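Local coordinates for lipopolysaccharide heptosyltransferase 2 (Escherichia coli, PDB 1PSW), which transfers the second heptose unit from ADP-L-glycero-D-manno-heptose to heptosyl-Kdo2-lipid A during assembly of the lipopolysaccharide core, at residues G12-S17 / I33-P38; Y21-A26 / A137-K142; R42-R47 / Q254-I259; G143-R146 / L151-P154; K301-R306 / L343-A348. One frame throughout, in Å; residues are numbered along the deposited sequence.

Contact 1. Residues G12-S17 / I33-P38; sequences GDMMMS and IDVMAP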
# COMPACT_ATOMS: atom_id res chain seq x y z
N GLY A 12 -2.80 1.29 -0.86
CA GLY A 12 -2.63 1.21 0.58
C GLY A 12 -3.49 0.15 1.22
O GLY A 12 -2.99 -0.73 1.92
N ASP A 13 -4.80 0.24 0.97
CA ASP A 13 -5.77 -0.70 1.52
C ASP A 13 -5.46 -2.14 1.11
O ASP A 13 -5.58 -3.05 1.92
CB ASP A 13 -7.18 -0.31 1.06
CG ASP A 13 -7.64 1.02 1.63
OD1 ASP A 13 -6.82 1.74 2.23
OD2 ASP A 13 -8.84 1.34 1.48
N MSE A 14 -5.07 -2.34 -0.14
CA MSE A 14 -4.75 -3.68 -0.61
C MSE A 14 -3.55 -4.23 0.16
O MSE A 14 -3.52 -5.40 0.53
CB MSE A 14 -4.42 -3.66 -2.11
CG MSE A 14 -4.08 -5.04 -2.69
SE MSE A 14 -5.51 -6.36 -2.46
CE MSE A 14 -6.79 -5.63 -3.70
N MSE A 15 -2.57 -3.38 0.41
CA MSE A 15 -1.40 -3.82 1.14
C MSE A 15 -1.86 -4.24 2.55
O MSE A 15 -1.45 -5.29 3.05
CB MSE A 15 -0.38 -2.67 1.21
CG MSE A 15 1.08 -3.11 1.48
SE MSE A 15 1.80 -4.30 0.12
CE MSE A 15 1.90 -5.95 1.15
N MSE A 16 -2.71 -3.44 3.17
CA MSE A 16 -3.21 -3.76 4.51
C MSE A 16 -4.01 -5.06 4.53
O MSE A 16 -3.99 -5.78 5.51
CB MSE A 16 -4.12 -2.65 5.05
CG MSE A 16 -3.47 -1.31 5.15
SE MSE A 16 -1.81 -1.45 6.05
CE MSE A 16 -2.47 -1.79 7.79
N SER A 17 -4.71 -5.36 3.44
CA SER A 17 -5.53 -6.56 3.39
C SER A 17 -4.68 -7.82 3.48
O SER A 17 -5.19 -8.90 3.79
CB SER A 17 -6.41 -6.59 2.14
OG SER A 17 -5.65 -6.77 0.95
N ILE A 33 -6.94 -18.87 -0.73
CA ILE A 33 -7.51 -17.54 -0.89
C ILE A 33 -7.44 -16.92 -2.28
O ILE A 33 -6.36 -16.71 -2.83
CB ILE A 33 -6.85 -16.56 0.10
CG1 ILE A 33 -6.96 -17.10 1.53
CG2 ILE A 33 -7.51 -15.19 0.01
CD1 ILE A 33 -5.97 -16.47 2.51
N ASP A 34 -8.61 -16.63 -2.85
CA ASP A 34 -8.69 -15.99 -4.16
C ASP A 34 -9.13 -14.55 -3.89
O ASP A 34 -9.97 -14.31 -3.02
CB ASP A 34 -9.72 -16.69 -5.06
CG ASP A 34 -9.28 -18.09 -5.47
OD1 ASP A 34 -8.06 -18.35 -5.50
OD2 ASP A 34 -10.17 -18.92 -5.77
N VAL A 35 -8.55 -13.61 -4.61
CA VAL A 35 -8.88 -12.21 -4.42
C VAL A 35 -9.34 -11.56 -5.71
O VAL A 35 -8.65 -11.64 -6.73
CB VAL A 35 -7.66 -11.41 -3.88
CG1 VAL A 35 -8.05 -9.95 -3.66
CG2 VAL A 35 -7.18 -12.03 -2.58
N MSE A 36 -10.50 -10.93 -5.65
CA MSE A 36 -11.06 -10.24 -6.80
C MSE A 36 -10.81 -8.75 -6.63
O MSE A 36 -11.20 -8.16 -5.63
CB MSE A 36 -12.57 -10.49 -6.91
CG MSE A 36 -13.18 -9.87 -8.15
SE MSE A 36 -15.11 -10.04 -8.21
CE MSE A 36 -15.22 -11.88 -8.71
N ALA A 37 -10.12 -8.16 -7.60
CA ALA A 37 -9.79 -6.74 -7.57
C ALA A 37 -9.58 -6.25 -9.00
O ALA A 37 -9.51 -7.05 -9.93
CB ALA A 37 -8.51 -6.53 -6.75
N PRO A 38 -9.49 -4.93 -9.20
CA PRO A 38 -9.28 -4.39 -10.54
C PRO A 38 -8.06 -5.02 -11.19
O PRO A 38 -7.20 -5.58 -10.51
CB PRO A 38 -9.10 -2.90 -10.29
CG PRO A 38 -9.98 -2.66 -9.11
CD PRO A 38 -9.68 -3.84 -8.22
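Between segments 12-17 and 33-38 the backbones come nearest at M14 and A37, with M14 CA and A37 CA 9.1 Å apart and side chains filling the interval. The two elements, helix 11-27 and strand 32-37, belong to the beta-alpha-beta crossover that starts at strand 2-6, the opening unit of the Rossmann-like N-terminal domain of this GT-B glycosyltransferase. M14 is a selenomethionine that points at the strand. Its CG stands anti to the backbone N (chi1 -180°), and the chain then bends at both following torsions, which brings the terminal methyl rather than the selenium to the strand. A37 and V35, alternate residues of the strand, turn their side chains toward the helix, whereas M36 between them faces the other side of the sheet. The contact is apolar and buried, without a hydrogen bond between the segments; Y21, one helical turn beyond S17, packs beside both M14 and V35. On the helix, S17 OG donates to M14 O at 2.6 Å and is also hydrogen-bonded to Y21 OH. M14 CE rests 3.6 Å from A37 CB, while V35 CG1 lies farther off, 4.5 Å from the same CE.

Contact 2. Residues Y21-A26 / A137-K142; sequences YRTLQA and ALAYDK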
# COMPACT_ATOMS: atom_id res chain seq x y z
N TYR A 21 -5.19 -11.99 5.02
CA TYR A 21 -4.78 -13.23 4.36
C TYR A 21 -3.78 -14.01 5.22
O TYR A 21 -3.88 -15.23 5.35
CB TYR A 21 -4.16 -12.96 2.98
CG TYR A 21 -4.96 -12.00 2.11
CD1 TYR A 21 -6.34 -11.88 2.27
CD2 TYR A 21 -4.34 -11.18 1.17
CE1 TYR A 21 -7.08 -10.95 1.52
CE2 TYR A 21 -5.06 -10.26 0.41
CZ TYR A 21 -6.43 -10.15 0.60
OH TYR A 21 -7.16 -9.22 -0.10
N ARG A 22 -2.82 -13.29 5.81
CA ARG A 22 -1.83 -13.93 6.67
C ARG A 22 -2.52 -14.50 7.90
O ARG A 22 -2.18 -15.58 8.36
CB ARG A 22 -0.76 -12.92 7.11
CG ARG A 22 0.21 -12.46 6.03
CD ARG A 22 1.38 -11.73 6.66
NE ARG A 22 2.21 -12.63 7.45
CZ ARG A 22 3.11 -12.25 8.35
NH1 ARG A 22 3.31 -10.97 8.60
NH2 ARG A 22 3.82 -13.17 9.00
N THR A 23 -3.49 -13.77 8.44
CA THR A 23 -4.20 -14.23 9.62
C THR A 23 -5.09 -15.44 9.30
O THR A 23 -5.18 -16.38 10.10
CB THR A 23 -5.05 -13.10 10.24
OG1 THR A 23 -4.20 -11.99 10.53
CG2 THR A 23 -5.72 -13.57 11.53
N LEU A 24 -5.72 -15.44 8.13
CA LEU A 24 -6.59 -16.55 7.73
C LEU A 24 -5.82 -17.86 7.64
O LEU A 24 -6.32 -18.90 8.04
CB LEU A 24 -7.25 -16.25 6.39
CG LEU A 24 -8.41 -15.25 6.41
CD1 LEU A 24 -8.77 -14.87 4.98
CD2 LEU A 24 -9.60 -15.84 7.13
N GLN A 25 -4.61 -17.79 7.10
CA GLN A 25 -3.79 -18.98 6.95
C GLN A 25 -3.19 -19.45 8.27
O GLN A 25 -2.74 -20.58 8.39
CB GLN A 25 -2.72 -18.73 5.91
CG GLN A 25 -3.33 -18.50 4.53
CD GLN A 25 -2.37 -18.75 3.39
OE1 GLN A 25 -2.78 -19.12 2.28
NE2 GLN A 25 -1.09 -18.54 3.64
N ALA A 26 -3.20 -18.57 9.27
CA ALA A 26 -2.67 -18.93 10.57
C ALA A 26 -3.79 -19.49 11.46
O ALA A 26 -3.52 -20.22 12.41
CB ALA A 26 -2.05 -17.70 11.23
N ALA A 137 -9.53 -8.47 12.27
CA ALA A 137 -10.68 -8.89 13.07
C ALA A 137 -11.69 -9.75 12.31
O ALA A 137 -12.38 -10.58 12.91
CB ALA A 137 -11.38 -7.66 13.64
N LEU A 138 -11.79 -9.56 11.00
CA LEU A 138 -12.75 -10.32 10.20
C LEU A 138 -12.46 -11.81 10.13
O LEU A 138 -13.35 -12.61 9.83
CB LEU A 138 -12.84 -9.75 8.79
CG LEU A 138 -13.30 -8.30 8.66
CD1 LEU A 138 -13.36 -7.92 7.19
CD2 LEU A 138 -14.67 -8.11 9.32
N ALA A 139 -11.22 -12.20 10.40
CA ALA A 139 -10.84 -13.60 10.36
C ALA A 139 -11.31 -14.35 11.61
O ALA A 139 -11.17 -15.57 11.69
CB ALA A 139 -9.32 -13.72 10.23
N TYR A 140 -11.85 -13.62 12.57
CA TYR A 140 -12.33 -14.23 13.80
C TYR A 140 -13.85 -14.22 13.88
O TYR A 140 -14.52 -13.43 13.22
CB TYR A 140 -11.73 -13.51 15.01
CG TYR A 140 -10.22 -13.65 15.07
CD1 TYR A 140 -9.63 -14.81 15.55
CD2 TYR A 140 -9.39 -12.64 14.59
CE1 TYR A 140 -8.25 -14.97 15.55
CE2 TYR A 140 -8.00 -12.79 14.59
CZ TYR A 140 -7.44 -13.95 15.07
OH TYR A 140 -6.07 -14.08 15.08
N ASP A 141 -14.40 -15.12 14.70
CA ASP A 141 -15.85 -15.21 14.87
C ASP A 141 -16.42 -13.92 15.42
O ASP A 141 -15.80 -13.25 16.25
CB ASP A 141 -16.20 -16.38 15.78
CG ASP A 141 -15.75 -17.72 15.22
OD1 ASP A 141 -16.09 -18.03 14.06
OD2 ASP A 141 -15.05 -18.46 15.95
N LYS A 142 -17.62 -13.57 14.97
CA LYS A 142 -18.30 -12.35 15.39
C LYS A 142 -18.28 -12.04 16.89
O LYS A 142 -17.60 -11.12 17.33
CB LYS A 142 -19.75 -12.36 14.89
CG LYS A 142 -20.44 -11.02 14.99
CD LYS A 142 -21.89 -11.11 14.55
CE LYS A 142 -22.57 -9.75 14.59
NZ LYS A 142 -24.00 -9.85 14.20
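The phenol ring of Y140 meets T23 of helix 11-27 through the T23 methyl, which approaches the ring obliquely beside its hydroxyl end. T23 CG2 is 3.9 Å from Y140 CE2 and 3.6 Å from Y140 OH, and the two side chains cross at about a right angle. M145 and P152, farther along the same loop, also pack on the ring. The methyl of A139 fits between two helix side chains, with A139 CB 3.8 Å from T23 CG2 and likewise 3.8 Å from L24 CD2. With T23 CG2 anti to the backbone N, the methyl is the branch presented to the loop; OG1, beside the N, is hydrogen-bonded to S19 O. L24 starts off alongside the loop, but its CD2 branch comes round to A139. A type I beta turn from A137 to Y140, at the end of helix 131-137, lays A139 against the first helix of the Rossmann-like N-terminal domain. No hydrogen bond links the two segments. The contact therefore depends on shape and methyl packing, while A139 O bonds Y28 OH and Y140 O bonds R121.

Contact 3. Residues R42-R47 / Q254-I259; sequences RPLLSR and QAVILI
L44 and R47 reach from the short helix 42-45 and the turn after it to V256 and I257 of helix 252-260. L44 has CG anti to its own N (chi1 -170°), and from there its CD1 branch swings to the facing helix, where it sits 3.7 Å from V256 CG2; the two side chains cross at about a right angle. V256 points toward segment 42-47, its CG2 branch taking the L44 contact. R47 folds rather than stretches: it bends at chi2 and chi3 (-58° and -51°), and its aliphatic part passes V256, with R47 CG 4.3 Å from V256 CG2. The guanidinium then arrives at I257. The two segments belong to different halves of the enzyme, the Rossmann-like N-terminal and C-terminal domains of a GT-B fold, and the contact spans from one to the other. I257 CG1 lies over one face of the R47 guanidinium, 4.0 Å above its plane and shifted toward the rim, while I257 CD1 is 3.9 Å from R47 NH1. The charge of R47 is met outside the two segments, by a salt bridge from NH1 to E166, and NH2 donates to the Q161 carbonyl.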
# COMPACT_ATOMS: atom_id res chain seq x y z
N ARG A 42 -3.76 -6.88 -9.88
CA ARG A 42 -3.16 -8.19 -10.04
C ARG A 42 -1.65 -8.23 -9.77
O ARG A 42 -1.17 -9.15 -9.12
CB ARG A 42 -3.43 -8.75 -11.44
CG ARG A 42 -2.74 -10.09 -11.69
CD ARG A 42 -3.70 -11.19 -12.12
NE ARG A 42 -3.02 -12.48 -12.22
CZ ARG A 42 -3.58 -13.58 -12.72
NH1 ARG A 42 -4.83 -13.55 -13.16
NH2 ARG A 42 -2.88 -14.71 -12.78
N PRO A 43 -0.90 -7.24 -10.27
CA PRO A 43 0.55 -7.23 -10.05
C PRO A 43 0.96 -7.29 -8.58
O PRO A 43 1.88 -8.03 -8.21
CB PRO A 43 1.00 -5.93 -10.73
CG PRO A 43 0.02 -5.81 -11.85
CD PRO A 43 -1.29 -6.14 -11.17
N LEU A 44 0.29 -6.51 -7.74
CA LEU A 44 0.61 -6.49 -6.31
C LEU A 44 0.27 -7.82 -5.65
O LEU A 44 1.04 -8.35 -4.85
CB LEU A 44 -0.16 -5.36 -5.62
CG LEU A 44 0.23 -5.04 -4.18
CD1 LEU A 44 1.73 -4.81 -4.09
CD2 LEU A 44 -0.53 -3.81 -3.71
N LEU A 45 -0.90 -8.35 -6.00
CA LEU A 45 -1.34 -9.63 -5.45
C LEU A 45 -0.37 -10.74 -5.81
O LEU A 45 -0.20 -11.69 -5.04
CB LEU A 45 -2.73 -9.97 -6.00
CG LEU A 45 -3.87 -9.08 -5.52
CD1 LEU A 45 -5.10 -9.31 -6.38
CD2 LEU A 45 -4.16 -9.36 -4.05
N SER A 46 0.26 -10.64 -6.97
CA SER A 46 1.19 -11.67 -7.41
C SER A 46 2.43 -11.69 -6.52
O SER A 46 3.19 -12.65 -6.53
CB SER A 46 1.60 -11.46 -8.87
OG SER A 46 2.54 -10.40 -8.99
N ARG A 47 2.63 -10.62 -5.75
CA ARG A 47 3.77 -10.55 -4.85
C ARG A 47 3.44 -11.10 -3.47
O ARG A 47 4.34 -11.22 -2.63
CB ARG A 47 4.27 -9.10 -4.72
CG ARG A 47 4.72 -8.45 -6.02
CD ARG A 47 5.82 -9.23 -6.71
NE ARG A 47 6.94 -9.55 -5.82
CZ ARG A 47 8.08 -10.09 -6.25
NH1 ARG A 47 8.25 -10.36 -7.54
NH2 ARG A 47 9.05 -10.38 -5.39
N GLN A 254 6.68 -4.51 -10.49
CA GLN A 254 7.99 -3.94 -10.76
C GLN A 254 8.30 -2.84 -9.74
O GLN A 254 9.45 -2.67 -9.33
CB GLN A 254 8.03 -3.37 -12.17
CG GLN A 254 7.83 -4.43 -13.21
CD GLN A 254 7.60 -3.86 -14.59
OE1 GLN A 254 6.74 -3.01 -14.78
NE2 GLN A 254 8.38 -4.33 -15.55
N ALA A 255 7.27 -2.08 -9.35
CA ALA A 255 7.45 -1.03 -8.36
C ALA A 255 7.91 -1.63 -7.03
O ALA A 255 8.80 -1.09 -6.37
CB ALA A 255 6.15 -0.25 -8.17
N VAL A 256 7.29 -2.74 -6.64
CA VAL A 256 7.64 -3.42 -5.39
C VAL A 256 9.11 -3.81 -5.40
O VAL A 256 9.84 -3.58 -4.43
CB VAL A 256 6.81 -4.70 -5.21
CG1 VAL A 256 7.42 -5.55 -4.10
CG2 VAL A 256 5.36 -4.34 -4.86
N ILE A 257 9.55 -4.40 -6.50
CA ILE A 257 10.94 -4.83 -6.65
C ILE A 257 11.91 -3.65 -6.57
O ILE A 257 12.87 -3.69 -5.81
CB ILE A 257 11.13 -5.58 -8.01
CG1 ILE A 257 10.33 -6.89 -8.01
CG2 ILE A 257 12.62 -5.85 -8.24
CD1 ILE A 257 10.12 -7.50 -9.39
N LEU A 258 11.63 -2.60 -7.33
CA LEU A 258 12.51 -1.42 -7.33
C LEU A 258 12.58 -0.71 -5.97
O LEU A 258 13.64 -0.23 -5.57
CB LEU A 258 12.08 -0.43 -8.42
CG LEU A 258 12.32 -0.94 -9.85
CD1 LEU A 258 11.71 0.01 -10.87
CD2 LEU A 258 13.82 -1.10 -10.10
N ILE A 259 11.45 -0.61 -5.30
CA ILE A 259 11.42 -0.01 -3.98
C ILE A 259 12.31 -0.84 -3.05
O ILE A 259 13.09 -0.29 -2.26
CB ILE A 259 9.96 0.06 -3.44
CG1 ILE A 259 9.21 1.17 -4.19
CG2 ILE A 259 9.95 0.33 -1.92
CD1 ILE A 259 7.71 1.23 -3.92

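Contact 4. Residues G143-R146 / L151-P154; sequences GIMR and LPQP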
# COMPACT_ATOMS: atom_id res chain seq x y z
N GLY A 143 -19.02 -12.82 17.66
CA GLY A 143 -19.08 -12.58 19.10
C GLY A 143 -17.85 -12.96 19.90
O GLY A 143 -17.97 -13.62 20.94
N ILE A 144 -16.67 -12.56 19.45
CA ILE A 144 -15.45 -12.88 20.17
C ILE A 144 -14.60 -11.64 20.41
O ILE A 144 -14.13 -11.41 21.53
CB ILE A 144 -14.59 -13.91 19.39
CG1 ILE A 144 -15.43 -15.13 19.01
CG2 ILE A 144 -13.40 -14.34 20.24
CD1 ILE A 144 -15.99 -15.89 20.20
N MSE A 145 -14.39 -10.84 19.37
CA MSE A 145 -13.59 -9.63 19.47
C MSE A 145 -14.47 -8.38 19.67
O MSE A 145 -15.34 -8.10 18.85
CB MSE A 145 -12.74 -9.43 18.21
CG MSE A 145 -11.93 -10.65 17.74
SE MSE A 145 -10.72 -11.41 19.06
CE MSE A 145 -10.76 -13.26 18.49
N ARG A 146 -14.24 -7.65 20.75
CA ARG A 146 -14.99 -6.43 21.03
C ARG A 146 -14.09 -5.23 20.77
O ARG A 146 -14.56 -4.17 20.35
CB ARG A 146 -15.48 -6.41 22.47
CG ARG A 146 -14.39 -6.61 23.49
CD ARG A 146 -14.94 -6.73 24.89
NE ARG A 146 -13.94 -7.28 25.80
CZ ARG A 146 -13.43 -8.50 25.69
NH1 ARG A 146 -13.83 -9.31 24.72
NH2 ARG A 146 -12.50 -8.91 26.55
N LEU A 151 -7.48 -9.13 19.98
CA LEU A 151 -6.82 -9.82 18.88
C LEU A 151 -5.59 -10.59 19.32
O LEU A 151 -4.72 -10.04 20.01
CB LEU A 151 -6.43 -8.83 17.79
CG LEU A 151 -7.55 -8.20 16.98
CD1 LEU A 151 -6.96 -7.17 16.03
CD2 LEU A 151 -8.31 -9.28 16.21
N PRO A 152 -5.50 -11.87 18.95
CA PRO A 152 -4.33 -12.68 19.33
C PRO A 152 -3.05 -11.99 18.83
O PRO A 152 -2.97 -11.58 17.68
CB PRO A 152 -4.59 -14.00 18.61
CG PRO A 152 -6.08 -14.10 18.66
CD PRO A 152 -6.52 -12.70 18.29
N GLN A 153 -2.07 -11.87 19.72
CA GLN A 153 -0.81 -11.23 19.39
C GLN A 153 0.26 -12.29 19.16
O GLN A 153 0.18 -13.39 19.71
CB GLN A 153 -0.38 -10.30 20.53
CG GLN A 153 -1.35 -9.14 20.77
CD GLN A 153 -1.08 -7.95 19.86
OE1 GLN A 153 -2.00 -7.23 19.49
NE2 GLN A 153 0.18 -7.74 19.51
N PRO A 154 1.28 -11.99 18.34
CA PRO A 154 1.47 -10.73 17.62
C PRO A 154 0.61 -10.67 16.36
O PRO A 154 0.28 -11.71 15.79
CB PRO A 154 2.95 -10.75 17.28
CG PRO A 154 3.20 -12.21 17.04
CD PRO A 154 2.47 -12.85 18.20
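M145 and L151 cross at about a right angle within the irregular connection that runs from helix 131-137 to helix 164-173, at the outer part of the Rossmann-like N-terminal domain of this GT-B enzyme. The loop turns back on itself between them, so that M145 CA and L151 CA come within 6.8 Å, with neither segment in a regular helix or strand. M145, a selenomethionine, points toward the second segment and bends twice along its length. Its CG methylene takes the leucine, M145 CG lying 4.2 Å from L151 CD2, whereas the selenium passes by the leucine backbone, M145 SE being 4.1 Å from L151 N. L151 starts off to one side, and it is the CD2 branch that comes round to M145. L151 also packs on E133 and I136 of helix 131-137, joining this part of the loop to that helix. Beyond the selenium, the M145 chain goes on to the ring of P152, and W128 also touches M145. R146 and D150, the latter just before the second segment, form a salt bridge. No hydrogen bond joins the segments; the terminal methyl M145 CE ends 4.3 Å from P152 CD.

Contact 5. Residues K301-R306 / L343-A348; sequences KARVIR and LLQEEA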
# COMPACT_ATOMS: atom_id res chain seq x y z
N LYS A 301 11.37 0.44 10.78
CA LYS A 301 12.38 1.26 10.12
C LYS A 301 11.81 2.53 9.51
O LYS A 301 12.50 3.24 8.79
CB LYS A 301 13.11 0.44 9.06
CG LYS A 301 13.83 -0.79 9.62
CD LYS A 301 14.85 -1.36 8.65
CE LYS A 301 15.62 -2.51 9.28
NZ LYS A 301 16.85 -2.88 8.52
N ALA A 302 10.55 2.82 9.82
CA ALA A 302 9.88 4.02 9.33
C ALA A 302 9.91 5.13 10.38
O ALA A 302 9.91 4.87 11.58
CB ALA A 302 8.43 3.70 8.96
N ARG A 303 9.96 6.37 9.90
CA ARG A 303 9.94 7.54 10.76
C ARG A 303 8.93 8.48 10.14
O ARG A 303 8.86 8.62 8.91
CB ARG A 303 11.32 8.21 10.82
CG ARG A 303 12.40 7.38 11.51
CD ARG A 303 12.02 7.05 12.95
NE ARG A 303 13.09 6.34 13.67
CZ ARG A 303 13.39 5.06 13.52
NH1 ARG A 303 12.71 4.30 12.67
NH2 ARG A 303 14.38 4.52 14.22
N VAL A 304 8.13 9.12 10.98
CA VAL A 304 7.10 10.04 10.53
C VAL A 304 7.44 11.45 10.94
O VAL A 304 7.85 11.70 12.08
CB VAL A 304 5.72 9.67 11.12
CG1 VAL A 304 4.76 10.84 10.94
CG2 VAL A 304 5.16 8.42 10.41
N ILE A 305 7.30 12.38 10.00
CA ILE A 305 7.56 13.78 10.29
C ILE A 305 6.27 14.55 10.06
O ILE A 305 5.67 14.47 8.99
CB ILE A 305 8.65 14.35 9.36
CG1 ILE A 305 9.95 13.56 9.54
CG2 ILE A 305 8.88 15.83 9.69
CD1 ILE A 305 11.08 14.02 8.66
N ARG A 306 5.83 15.27 11.09
CA ARG A 306 4.62 16.08 11.02
C ARG A 306 4.82 17.23 11.99
O ARG A 306 5.21 17.03 13.14
CB ARG A 306 3.37 15.28 11.42
CG ARG A 306 2.08 16.01 11.05
CD ARG A 306 0.84 15.34 11.63
NE ARG A 306 -0.38 16.00 11.16
CZ ARG A 306 -1.58 15.88 11.74
NH1 ARG A 306 -1.72 15.14 12.84
NH2 ARG A 306 -2.63 16.51 11.23
N LEU A 343 19.92 5.90 6.97
CA LEU A 343 20.83 5.31 6.00
C LEU A 343 22.07 4.80 6.72
O LEU A 343 22.61 3.76 6.36
CB LEU A 343 21.21 6.34 4.93
CG LEU A 343 20.13 6.61 3.87
CD1 LEU A 343 20.47 7.87 3.08
CD2 LEU A 343 20.02 5.42 2.94
N LEU A 344 22.50 5.52 7.75
CA LEU A 344 23.67 5.12 8.53
C LEU A 344 23.39 3.81 9.27
O LEU A 344 24.21 2.89 9.25
CB LEU A 344 24.04 6.21 9.53
CG LEU A 344 25.21 5.84 10.47
CD1 LEU A 344 26.52 5.88 9.69
CD2 LEU A 344 25.25 6.81 11.64
N GLN A 345 22.24 3.75 9.93
CA GLN A 345 21.81 2.57 10.68
C GLN A 345 21.87 1.33 9.80
O GLN A 345 22.34 0.27 10.21
CB GLN A 345 20.38 2.75 11.19
CG GLN A 345 19.84 1.58 12.01
CD GLN A 345 18.31 1.51 12.01
OE1 GLN A 345 17.62 2.53 12.01
NE2 GLN A 345 17.77 0.29 12.03
N GLU A 346 21.37 1.47 8.58
CA GLU A 346 21.34 0.37 7.63
C GLU A 346 22.75 -0.11 7.27
O GLU A 346 22.98 -1.31 7.13
CB GLU A 346 20.57 0.80 6.37
CG GLU A 346 20.59 -0.21 5.24
CD GLU A 346 19.63 0.16 4.12
OE1 GLU A 346 19.61 1.34 3.72
OE2 GLU A 346 18.93 -0.75 3.62
N GLU A 347 23.69 0.82 7.13
CA GLU A 347 25.06 0.45 6.80
C GLU A 347 25.73 -0.26 7.97
O GLU A 347 26.39 -1.29 7.79
CB GLU A 347 25.88 1.68 6.42
CG GLU A 347 25.31 2.46 5.25
CD GLU A 347 26.18 3.64 4.85
OE1 GLU A 347 26.51 4.46 5.73
OE2 GLU A 347 26.51 3.75 3.65
N ALA A 348 25.54 0.28 9.17
CA ALA A 348 26.13 -0.29 10.37
C ALA A 348 25.67 -1.72 10.60
O ALA A 348 24.61 -2.11 10.06
CB ALA A 348 25.77 0.57 11.58
OXT ALA A 348 26.38 -2.45 11.33
O HOH W 1 17.89 -1.86 5.70
O HOH W 2 14.78 1.98 12.74
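Q345, K301 and R303 give most of the buried area where strand 302-306, an edge strand of the parallel sheet in the Rossmann-like C-terminal domain, and K301 just before it pass the end of helix 332-347, the last helix of the chain. Direct touches are loose: Q345 NE2 is 4.5 Å from K301 CE, and Q345 OE1 is 4.4 Å from R303 NH2. Water fills the remaining distance. One molecule accepts a hydrogen bond from R303 NH2 at 3.0 Å and donates to Q345 OE1, also at 3.0 Å, so it bridges the arginine and the amide. K301 is extended from CB onward (chi2 to chi4 near 180°) and places its ammonium near E346; the opposite charges do not meet, K301 NZ and E346 OE2 being 5.7 Å apart. A second water lies between them, accepting from K301 NZ at 3.2 Å and donating to E346 OE2. E346 OE2 also forms a salt bridge with R281, probably a stronger partner than the water-separated lysine. R303 NH1 turns back to its own chain, donating to H300 O and, at 3.1 Å, to A302 O, which it meets from above the carbonyl plane, 67° out of it.

Contacts 1, 2 and 4 belong to the N-terminal Rossmann-like domain, contact 5 to the C-terminal one, and contact 3 joins the two halves of the GT-B fold. Contacts 1 and 2 share helix 11-27, centres 14 Å apart, and meet through Y21, which packs on I33 and V35. Contacts 2 and 4 have centres about 10 Å apart, linked by Y140. Contact 3, its centre about 13 Å from that of contact 1, touches it through L44 and L45 on M14; strand 32-37 is followed, after a short loop, by helix 42-45. Along the chain contact 2 crosses contacts 1 and 3, contact 4 falls between the segments of contact 3, and contact 5 comes last. Packing thus runs continuously from the 143-154 loop to the interdomain side.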